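Local atomic coordinates of transcriptional regulatory protein FIXJ (Sinorhizobium meliloti, PDB entry 1DCK), a protein that is the response regulator of a two-component system and, once activated by FixL, induces expression of the nitrogen-fixation regulators nifA and fixK. Residues 51-56 and 78-83; 3-8 and 27-32; 82-87 and 101-106. The protein carries 2 engineered substitutions. All coordinates share one frame; numbering follows the deposited sequence.

Interaction 1. Residues 51-56 and 78-83; sequences LVTDLR and SIVITG. With MN (manganese (II) ion), chain C.
Leu51 and Thr53 give their carbonyl oxygens to the backbone of strand 78-82: Ile79 N reaches Leu51 O at 2.9 Å and Ile81 N reaches Thr53 O at 2.8 Å, the latter almost straight (174° at the hydrogen). Ile79 O returns a bond to Thr53 N (3.1 Å), while the last rung, Leu55 N to Ile81 O, is bent and weak at 133°. CA-H...O contacts, such as Ser78 CA to Leu51 O, give the same carbonyls a second, softer partner. Among the side chains, Thr53 OG1 donates to Asp54 O (2.8 Å), its hydroxyl anti to the backbone N (chi1 172°) and thus swung beside its own carbonyl. The two strands run parallel in the five-stranded sheet of a CheY-like receiver domain, 49-54 in the middle and 78-82 beside it, joined by the beta-alpha-beta crossover through helix 62-71. Val52 and Ile81 lie on one face, where CG1 of Val52 meets CD1 of Ile81; Thr53 and Val80 lie on the other, where Leu65 and Leu66 of that helix cover them. Past the strand end, Leu55 sets CD1 against Thr82 CG2 at 3.6 Å and also against Val80 CG1. Asp54, the predicted phosphorylation site, turns OD1 to the manganese ion (2.5 Å), which Arg56 O (2.4 Å), water 1 and Asp11 OD1 also bind. The close approach of Asp54 OD1 and Arg56 O, two acceptors, is explained by their common metal. OD2 of Asp54 has a long, weak ion pair with Lys104.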
loop_
_atom_site.group_PDB
_atom_site.type_symbol
_atom_site.label_atom_id
_atom_site.label_comp_id
_atom_site.label_asym_id
_atom_site.label_seq_id
_atom_site.Cartn_x
_atom_site.Cartn_y
_atom_site.Cartn_z
ATOM N N LEU A 51 1.885 4.176 -0.372
ATOM C CA LEU A 51 1.701 2.822 -0.908
ATOM C C LEU A 51 0.639 2.021 -0.133
ATOM O O LEU A 51 0.604 2.056 1.087
ATOM C CB LEU A 51 3.023 2.055 -0.853
ATOM C CG LEU A 51 3.000 0.535 -1.093
ATOM C CD1 LEU A 51 2.635 0.222 -2.537
ATOM C CD2 LEU A 51 4.400 -0.021 -0.772
ATOM N N VAL A 52 -0.257 1.363 -0.853
ATOM C CA VAL A 52 -1.253 0.509 -0.236
ATOM C C VAL A 52 -0.952 -0.840 -0.889
ATOM O O VAL A 52 -1.143 -1.015 -2.101
ATOM C CB VAL A 52 -2.696 0.928 -0.562
ATOM C CG1 VAL A 52 -3.681 -0.028 0.136
ATOM C CG2 VAL A 52 -2.947 2.349 -0.049
ATOM N N THR A 53 -0.411 -1.769 -0.103
ATOM C CA THR A 53 -0.061 -3.075 -0.654
ATOM C C THR A 53 -0.700 -4.258 0.026
ATOM O O THR A 53 -1.019 -4.221 1.215
ATOM C CB THR A 53 1.489 -3.306 -0.681
ATOM O OG1 THR A 53 1.760 -4.667 -1.054
ATOM C CG2 THR A 53 2.106 -3.053 0.660
ATOM N N ASP A 54 -0.932 -5.310 -0.750
ATOM C CA ASP A 54 -1.482 -6.514 -0.166
ATOM C C ASP A 54 -0.301 -7.253 0.495
ATOM O O ASP A 54 0.857 -7.043 0.115
ATOM C CB ASP A 54 -2.146 -7.364 -1.231
ATOM C CG ASP A 54 -2.865 -8.550 -0.643
ATOM O OD1 ASP A 54 -2.293 -9.639 -0.735
ATOM O OD2 ASP A 54 -3.963 -8.391 -0.043
ATOM N N LEU A 55 -0.569 -8.073 1.507
ATOM C CA LEU A 55 0.525 -8.793 2.168
ATOM C C LEU A 55 0.803 -10.144 1.507
ATOM O O LEU A 55 1.909 -10.381 1.009
ATOM C CB LEU A 55 0.248 -8.986 3.660
ATOM C CG LEU A 55 1.527 -9.250 4.467
ATOM C CD1 LEU A 55 1.268 -8.878 5.907
ATOM C CD2 LEU A 55 2.032 -10.705 4.356
ATOM N N ARG A 56 -0.189 -11.029 1.520
ATOM C CA ARG A 56 -0.021 -12.355 0.924
ATOM C C ARG A 56 -0.010 -12.332 -0.608
ATOM O O ARG A 56 -1.048 -12.365 -1.241
ATOM C CB ARG A 56 -1.106 -13.316 1.445
ATOM N N SER A 78 3.570 3.425 4.018
ATOM C CA SER A 78 2.807 2.285 3.552
ATOM C C SER A 78 1.691 1.806 4.472
ATOM O O SER A 78 1.803 1.868 5.695
ATOM C CB SER A 78 3.738 1.114 3.289
ATOM O OG SER A 78 2.973 -0.017 2.922
ATOM N N ILE A 79 0.624 1.317 3.844
ATOM C CA ILE A 79 -0.519 0.751 4.542
ATOM C C ILE A 79 -0.479 -0.693 4.023
ATOM O O ILE A 79 -0.310 -0.911 2.824
ATOM C CB ILE A 79 -1.869 1.404 4.121
ATOM C CG1 ILE A 79 -1.940 2.875 4.544
ATOM C CG2 ILE A 79 -3.024 0.639 4.700
ATOM C CD1 ILE A 79 -1.463 3.111 5.947
ATOM N N VAL A 80 -0.577 -1.678 4.908
ATOM C CA VAL A 80 -0.541 -3.068 4.440
ATOM C C VAL A 80 -1.895 -3.722 4.670
ATOM O O VAL A 80 -2.452 -3.626 5.749
ATOM C CB VAL A 80 0.612 -3.881 5.124
ATOM C CG1 VAL A 80 0.554 -5.357 4.731
ATOM C CG2 VAL A 80 1.963 -3.312 4.713
ATOM N N ILE A 81 -2.473 -4.283 3.615
ATOM C CA ILE A 81 -3.765 -4.959 3.720
ATOM C C ILE A 81 -3.472 -6.434 4.047
ATOM O O ILE A 81 -2.799 -7.128 3.289
ATOM C CB ILE A 81 -4.564 -4.842 2.403
ATOM C CG1 ILE A 81 -4.888 -3.368 2.119
ATOM C CG2 ILE A 81 -5.837 -5.664 2.500
ATOM C CD1 ILE A 81 -5.617 -3.115 0.779
ATOM N N THR A 82 -3.975 -6.907 5.175
ATOM C CA THR A 82 -3.702 -8.273 5.595
ATOM C C THR A 82 -4.934 -9.160 5.522
ATOM O O THR A 82 -6.072 -8.680 5.597
ATOM C CB THR A 82 -3.128 -8.279 7.034
ATOM O OG1 THR A 82 -4.064 -7.640 7.918
ATOM C CG2 THR A 82 -1.803 -7.476 7.082
ATOM N N GLY A 83 -4.686 -10.459 5.353
ATOM C CA GLY A 83 -5.770 -11.420 5.276
ATOM C C GLY A 83 -6.656 -11.442 6.506
ATOM O O GLY A 83 -6.227 -11.131 7.616
HETATM MN MN MN C . -3.237 -11.697 -1.870
HETATM O O HOH W 1 -5.250 -10.319 -2.487
#

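Interaction 2. Residues 3-8 and 27-32; sequences DYTVHI and GFAVKM
Lys31, Ile8 and Ala29 bury the most surface where strand 5-8 lies parallel to strand 29-32. The backbone of Lys31 is bonded through both its N and its O: N donates to Val6 O (2.9 Å) and O accepts from Ile8 N (2.9 Å). With CG anti to the backbone N (chi1 -177°), the side chain leaves the sheet past His7: CB packs on Thr5 CG2, and CD comes to the edge of the His7 imidazole, near the ring plane, 3.8 Å from CE1. Thr5 CG2 lies over one face of that ring, toward its rim, and ND1 of His7 is hydrogen-bonded to His33 NE2; the far end of Lys31 leads away to a cation-pi contact with Phe42. On the other face of the sheet Ile8 presses CD1 against Val30 CG1 at 3.5 Å, tighter than usual for two methyl groups, and helix 13-25 covers both through Ala20 and Leu23. This helix links the two strands as the first beta-alpha-beta unit of the receiver domain and ends in a Schellman motif at Gly27. Ala29 receives Val6 N on its O (2.8 Å), and its CB touches Tyr4 O. Next to it, water 2 bridges the two backbones, donating to Tyr4 O and accepting from Ala29 N. Alongside, Tyr4 OH meets the edge of the Phe28 ring 3.5 Å from CE2, while Phe28 CD2 also takes Val6 CG2. The chemistry is thus divided: three backbone bonds and one bridging water join the polar groups across the contact, Ile8 and Val30 meet through methyl groups, and Lys31 lends its methylenes while its charge goes to Phe42.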
loop_
_atom_site.group_PDB
_atom_site.type_symbol
_atom_site.label_atom_id
_atom_site.label_comp_id
_atom_site.label_asym_id
_atom_site.label_seq_id
_atom_site.Cartn_x
_atom_site.Cartn_y
_atom_site.Cartn_z
ATOM N N ASP A 3 -1.213 17.229 -3.066
ATOM C CA ASP A 3 -1.315 16.456 -4.295
ATOM C C ASP A 3 -0.419 15.232 -4.196
ATOM O O ASP A 3 0.711 15.242 -4.676
ATOM C CB ASP A 3 -0.922 17.311 -5.512
ATOM C CG ASP A 3 -1.156 16.600 -6.867
ATOM O OD1 ASP A 3 -1.996 15.673 -6.978
ATOM O OD2 ASP A 3 -0.496 16.996 -7.846
ATOM N N TYR A 4 -0.883 14.210 -3.492
ATOM C CA TYR A 4 -0.092 12.999 -3.383
ATOM C C TYR A 4 -0.745 11.911 -4.221
ATOM O O TYR A 4 -1.909 12.049 -4.652
ATOM C CB TYR A 4 0.095 12.567 -1.913
ATOM C CG TYR A 4 -1.183 12.283 -1.144
ATOM C CD1 TYR A 4 -1.791 13.275 -0.380
ATOM C CD2 TYR A 4 -1.765 11.010 -1.156
ATOM C CE1 TYR A 4 -2.963 13.004 0.365
ATOM C CE2 TYR A 4 -2.924 10.729 -0.430
ATOM C CZ TYR A 4 -3.518 11.742 0.334
ATOM O OH TYR A 4 -4.665 11.489 1.077
ATOM N N THR A 5 0.028 10.879 -4.540
ATOM C CA THR A 5 -0.499 9.761 -5.328
ATOM C C THR A 5 -0.565 8.490 -4.498
ATOM O O THR A 5 0.371 8.183 -3.752
ATOM C CB THR A 5 0.341 9.516 -6.595
ATOM O OG1 THR A 5 0.195 10.646 -7.461
ATOM C CG2 THR A 5 -0.132 8.250 -7.350
ATOM N N VAL A 6 -1.677 7.771 -4.622
ATOM C CA VAL A 6 -1.853 6.533 -3.885
ATOM C C VAL A 6 -1.433 5.388 -4.827
ATOM O O VAL A 6 -2.069 5.171 -5.864
ATOM C CB VAL A 6 -3.349 6.349 -3.481
ATOM C CG1 VAL A 6 -3.552 5.018 -2.700
ATOM C CG2 VAL A 6 -3.840 7.554 -2.647
ATOM N N HIS A 7 -0.353 4.690 -4.483
ATOM C CA HIS A 7 0.144 3.556 -5.283
ATOM C C HIS A 7 -0.444 2.259 -4.741
ATOM O O HIS A 7 -0.394 1.978 -3.535
ATOM C CB HIS A 7 1.695 3.530 -5.281
ATOM C CG HIS A 7 2.306 4.758 -5.879
ATOM N ND1 HIS A 7 2.531 4.898 -7.231
ATOM C CD2 HIS A 7 2.617 5.956 -5.322
ATOM C CE1 HIS A 7 2.943 6.126 -7.485
ATOM N NE2 HIS A 7 3.002 6.793 -6.341
ATOM N N ILE A 8 -1.065 1.494 -5.614
ATOM C CA ILE A 8 -1.712 0.260 -5.199
ATOM C C ILE A 8 -0.997 -0.981 -5.769
ATOM O O ILE A 8 -0.630 -1.023 -6.941
ATOM C CB ILE A 8 -3.190 0.249 -5.672
ATOM C CG1 ILE A 8 -3.935 1.470 -5.097
ATOM C CG2 ILE A 8 -3.897 -1.072 -5.265
ATOM C CD1 ILE A 8 -5.293 1.620 -5.678
ATOM N N GLY A 27 -11.908 10.966 -5.560
ATOM C CA GLY A 27 -10.994 12.067 -5.828
ATOM C C GLY A 27 -9.502 11.893 -5.571
ATOM O O GLY A 27 -8.758 12.864 -5.646
ATOM N N PHE A 28 -9.045 10.691 -5.246
ATOM C CA PHE A 28 -7.601 10.513 -5.020
ATOM C C PHE A 28 -6.867 10.325 -6.351
ATOM O O PHE A 28 -7.448 9.837 -7.324
ATOM C CB PHE A 28 -7.315 9.261 -4.184
ATOM C CG PHE A 28 -7.762 9.349 -2.760
ATOM C CD1 PHE A 28 -9.084 9.045 -2.410
ATOM C CD2 PHE A 28 -6.866 9.708 -1.764
ATOM C CE1 PHE A 28 -9.502 9.096 -1.078
ATOM C CE2 PHE A 28 -7.267 9.766 -0.422
ATOM C CZ PHE A 28 -8.588 9.458 -0.081
ATOM N N ALA A 29 -5.607 10.743 -6.400
ATOM C CA ALA A 29 -4.782 10.483 -7.578
ATOM C C ALA A 29 -4.320 9.055 -7.257
ATOM O O ALA A 29 -3.806 8.783 -6.156
ATOM C CB ALA A 29 -3.601 11.437 -7.642
ATOM N N VAL A 30 -4.553 8.138 -8.186
ATOM C CA VAL A 30 -4.237 6.738 -7.959
ATOM C C VAL A 30 -3.442 6.105 -9.086
ATOM O O VAL A 30 -3.675 6.393 -10.243
ATOM C CB VAL A 30 -5.564 5.920 -7.820
ATOM C CG1 VAL A 30 -5.262 4.439 -7.682
ATOM C CG2 VAL A 30 -6.378 6.390 -6.627
ATOM N N LYS A 31 -2.514 5.229 -8.735
ATOM C CA LYS A 31 -1.721 4.516 -9.730
ATOM C C LYS A 31 -1.682 3.029 -9.336
ATOM O O LYS A 31 -1.247 2.684 -8.226
ATOM C CB LYS A 31 -0.283 5.070 -9.798
ATOM C CG LYS A 31 0.585 4.401 -10.882
ATOM C CD LYS A 31 1.959 5.050 -10.983
ATOM C CE LYS A 31 2.861 4.384 -12.052
ATOM N NZ LYS A 31 2.540 4.727 -13.469
ATOM N N MET A 32 -2.170 2.170 -10.226
ATOM C CA MET A 32 -2.194 0.724 -10.019
ATOM C C MET A 32 -0.933 0.088 -10.597
ATOM O O MET A 32 -0.593 0.328 -11.753
ATOM C CB MET A 32 -3.388 0.097 -10.766
ATOM C CG MET A 32 -4.507 -0.431 -9.903
ATOM S SD MET A 32 -5.640 -1.534 -10.828
ATOM C CE MET A 32 -6.264 -0.379 -12.119
HETATM O O HOH W 2 -4.707 11.856 -3.917
#

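Interaction 3. Residues 82-87 and 101-106; sequences TGHGDV and FIEKPF
The His84 imidazole meets Lys104 O at its edge and in its plane, through a long, weak hydrogen bond from ND1 (3.5 Å). The Glu103 carboxylate, its plane turned 38° from the ring, crosses His84 obliquely, and Pro105 CD also approaches ND1. The other aromatic group, Phe101, brings CD1 to Thr82 OG1 at 3.9 Å, again obliquely. Glu103 reaches across with OE2, which accepts Gly85 N at 2.7 Å, approached on the anti side and 28° out of the carboxylate plane. Its extended chain, CG anti to the backbone N (chi1 -163°), carries the carboxylate to Gly85 inside the turn. Gly83 to Asp86 form a type II beta turn closed by Asp86 N on Gly83 O (3.0 Å), with Gly85 at the positive phi that favours glycine; Asp86 sits at the N-cap of helix 87-95, its OD1 making a weak bond to Met89 N. With an alanine in place of Glu103, Gly85 N would probably lose its carboxylate acceptor and the turn would be freer to shift. The segments continue the parallel pairing of strands 78-82 and 100-103, the edge of the receiver-domain sheet, as far as Thr82 and Glu103. Thr82 N donates to Ile102 O (2.8 Å) and Thr82 O accepts from Lys104 N (3.2 Å); OG1 of Thr82 adds only a weak bond to the same Ile102 O. Thr82 and Phe101 probably correspond to the hydroxyl and aromatic residues that rearrange on activation in relatives such as CheY. Lys104, followed by a cis peptide bond to Pro105, lays CG against Thr82 O (3.3 Å) and stretches NZ toward the metal site, with a long, weak ion pair to Glu12.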
loop_
_atom_site.group_PDB
_atom_site.type_symbol
_atom_site.label_atom_id
_atom_site.label_comp_id
_atom_site.label_asym_id
_atom_site.label_seq_id
_atom_site.Cartn_x
_atom_site.Cartn_y
_atom_site.Cartn_z
ATOM N N THR A 82 -3.975 -6.907 5.175
ATOM C CA THR A 82 -3.702 -8.273 5.595
ATOM C C THR A 82 -4.934 -9.160 5.522
ATOM O O THR A 82 -6.072 -8.680 5.597
ATOM C CB THR A 82 -3.128 -8.279 7.034
ATOM O OG1 THR A 82 -4.064 -7.640 7.918
ATOM C CG2 THR A 82 -1.803 -7.476 7.082
ATOM N N GLY A 83 -4.686 -10.459 5.353
ATOM C CA GLY A 83 -5.770 -11.420 5.276
ATOM C C GLY A 83 -6.656 -11.442 6.506
ATOM O O GLY A 83 -6.227 -11.131 7.616
ATOM N N HIS A 84 -7.918 -11.788 6.290
ATOM C CA HIS A 84 -8.891 -11.861 7.367
ATOM C C HIS A 84 -8.381 -12.717 8.531
ATOM O O HIS A 84 -7.979 -13.870 8.337
ATOM C CB HIS A 84 -10.218 -12.422 6.848
ATOM C CG HIS A 84 -11.283 -12.500 7.896
ATOM N ND1 HIS A 84 -11.890 -11.380 8.423
ATOM C CD2 HIS A 84 -11.806 -13.561 8.559
ATOM C CE1 HIS A 84 -12.738 -11.747 9.370
ATOM N NE2 HIS A 84 -12.706 -13.064 9.472
ATOM N N GLY A 85 -8.345 -12.114 9.720
ATOM C CA GLY A 85 -7.906 -12.805 10.920
ATOM C C GLY A 85 -6.480 -13.332 10.906
ATOM O O GLY A 85 -6.177 -14.283 11.621
ATOM N N ASP A 86 -5.614 -12.760 10.070
ATOM C CA ASP A 86 -4.209 -13.200 9.999
ATOM C C ASP A 86 -3.353 -12.298 10.904
ATOM O O ASP A 86 -2.876 -11.249 10.470
ATOM C CB ASP A 86 -3.697 -13.149 8.551
ATOM C CG ASP A 86 -2.339 -13.835 8.370
ATOM O OD1 ASP A 86 -1.669 -14.148 9.379
ATOM O OD2 ASP A 86 -1.934 -14.066 7.202
ATOM N N VAL A 87 -3.165 -12.721 12.152
ATOM C CA VAL A 87 -2.389 -11.957 13.117
ATOM C C VAL A 87 -0.883 -11.872 12.828
ATOM O O VAL A 87 -0.308 -10.784 12.907
ATOM C CB VAL A 87 -2.602 -12.490 14.555
ATOM C CG1 VAL A 87 -1.835 -11.650 15.547
ATOM C CG2 VAL A 87 -4.088 -12.533 14.902
ATOM N N PHE A 101 -1.882 -1.247 9.274
ATOM C CA PHE A 101 -2.390 -2.411 8.575
ATOM C C PHE A 101 -3.905 -2.208 8.499
ATOM O O PHE A 101 -4.496 -1.454 9.284
ATOM C CB PHE A 101 -2.105 -3.710 9.355
ATOM C CG PHE A 101 -2.997 -3.907 10.556
ATOM C CD1 PHE A 101 -4.170 -4.670 10.461
ATOM C CD2 PHE A 101 -2.703 -3.282 11.757
ATOM C CE1 PHE A 101 -5.032 -4.797 11.554
ATOM C CE2 PHE A 101 -3.552 -3.401 12.854
ATOM C CZ PHE A 101 -4.715 -4.155 12.759
ATOM N N ILE A 102 -4.520 -2.922 7.574
ATOM C CA ILE A 102 -5.959 -2.902 7.385
ATOM C C ILE A 102 -6.335 -4.368 7.122
ATOM O O ILE A 102 -5.728 -5.058 6.291
ATOM C CB ILE A 102 -6.395 -2.044 6.168
ATOM C CG1 ILE A 102 -5.898 -0.607 6.315
ATOM C CG2 ILE A 102 -7.921 -2.047 6.035
ATOM C CD1 ILE A 102 -6.394 0.114 7.614
ATOM N N GLU A 103 -7.303 -4.840 7.885
ATOM C CA GLU A 103 -7.799 -6.204 7.773
ATOM C C GLU A 103 -8.957 -6.206 6.784
ATOM O O GLU A 103 -9.827 -5.337 6.835
ATOM C CB GLU A 103 -8.271 -6.695 9.161
ATOM C CG GLU A 103 -8.438 -8.221 9.287
ATOM C CD GLU A 103 -8.833 -8.661 10.703
ATOM O OE1 GLU A 103 -8.756 -7.839 11.644
ATOM O OE2 GLU A 103 -9.226 -9.831 10.869
ATOM N N LYS A 104 -8.896 -7.100 5.806
ATOM C CA LYS A 104 -9.975 -7.210 4.827
ATOM C C LYS A 104 -10.979 -8.301 5.262
ATOM O O LYS A 104 -10.661 -9.112 6.128
ATOM C CB LYS A 104 -9.422 -7.495 3.430
ATOM C CG LYS A 104 -8.485 -8.686 3.282
ATOM C CD LYS A 104 -8.201 -8.871 1.794
ATOM C CE LYS A 104 -7.230 -10.000 1.500
ATOM N NZ LYS A 104 -6.939 -10.052 0.030
ATOM N N PRO A 105 -12.262 -8.164 4.867
ATOM C CA PRO A 105 -12.847 -7.082 4.061
ATOM C C PRO A 105 -12.825 -5.803 4.912
ATOM O O PRO A 105 -12.859 -5.887 6.139
ATOM C CB PRO A 105 -14.296 -7.542 3.853
ATOM C CG PRO A 105 -14.222 -9.066 4.070
ATOM C CD PRO A 105 -13.277 -9.166 5.226
ATOM N N PHE A 106 -12.796 -4.642 4.260
ATOM C CA PHE A 106 -12.764 -3.353 4.955
ATOM C C PHE A 106 -13.747 -2.371 4.353
ATOM O O PHE A 106 -14.119 -2.508 3.195
ATOM C CB PHE A 106 -11.354 -2.752 4.891
ATOM C CG PHE A 106 -10.786 -2.696 3.502
ATOM C CD1 PHE A 106 -11.177 -1.693 2.607
ATOM C CD2 PHE A 106 -9.885 -3.655 3.075
ATOM C CE1 PHE A 106 -10.683 -1.653 1.311
ATOM C CE2 PHE A 106 -9.375 -3.628 1.760
ATOM C CZ PHE A 106 -9.777 -2.625 0.885
#

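Overall arrangement
From the N terminus, interaction 2 comes first, closing the loop through helix 13-25 and setting strand 29-33 at one edge of the sheet beside strand 5-9. Interaction 1 follows, bringing strand 78-82 back to strand 49-54 after helix 62-71. Interaction 3 begins on the residues where interaction 1 ends, sharing Thr82 and Gly83, and closes the loop through helix 87-95 at the other edge. The loops run in series; none nests in or crosses another. Strand 5-9 bonds to strand 49-54 through Val52 N and His7 O, so interactions 1 and 2 touch; strand 78-82 meets strand 100-103 through Val80 O and Ile102 N. Interactions 2 and 3 stay about 9 Å apart at their nearest atoms.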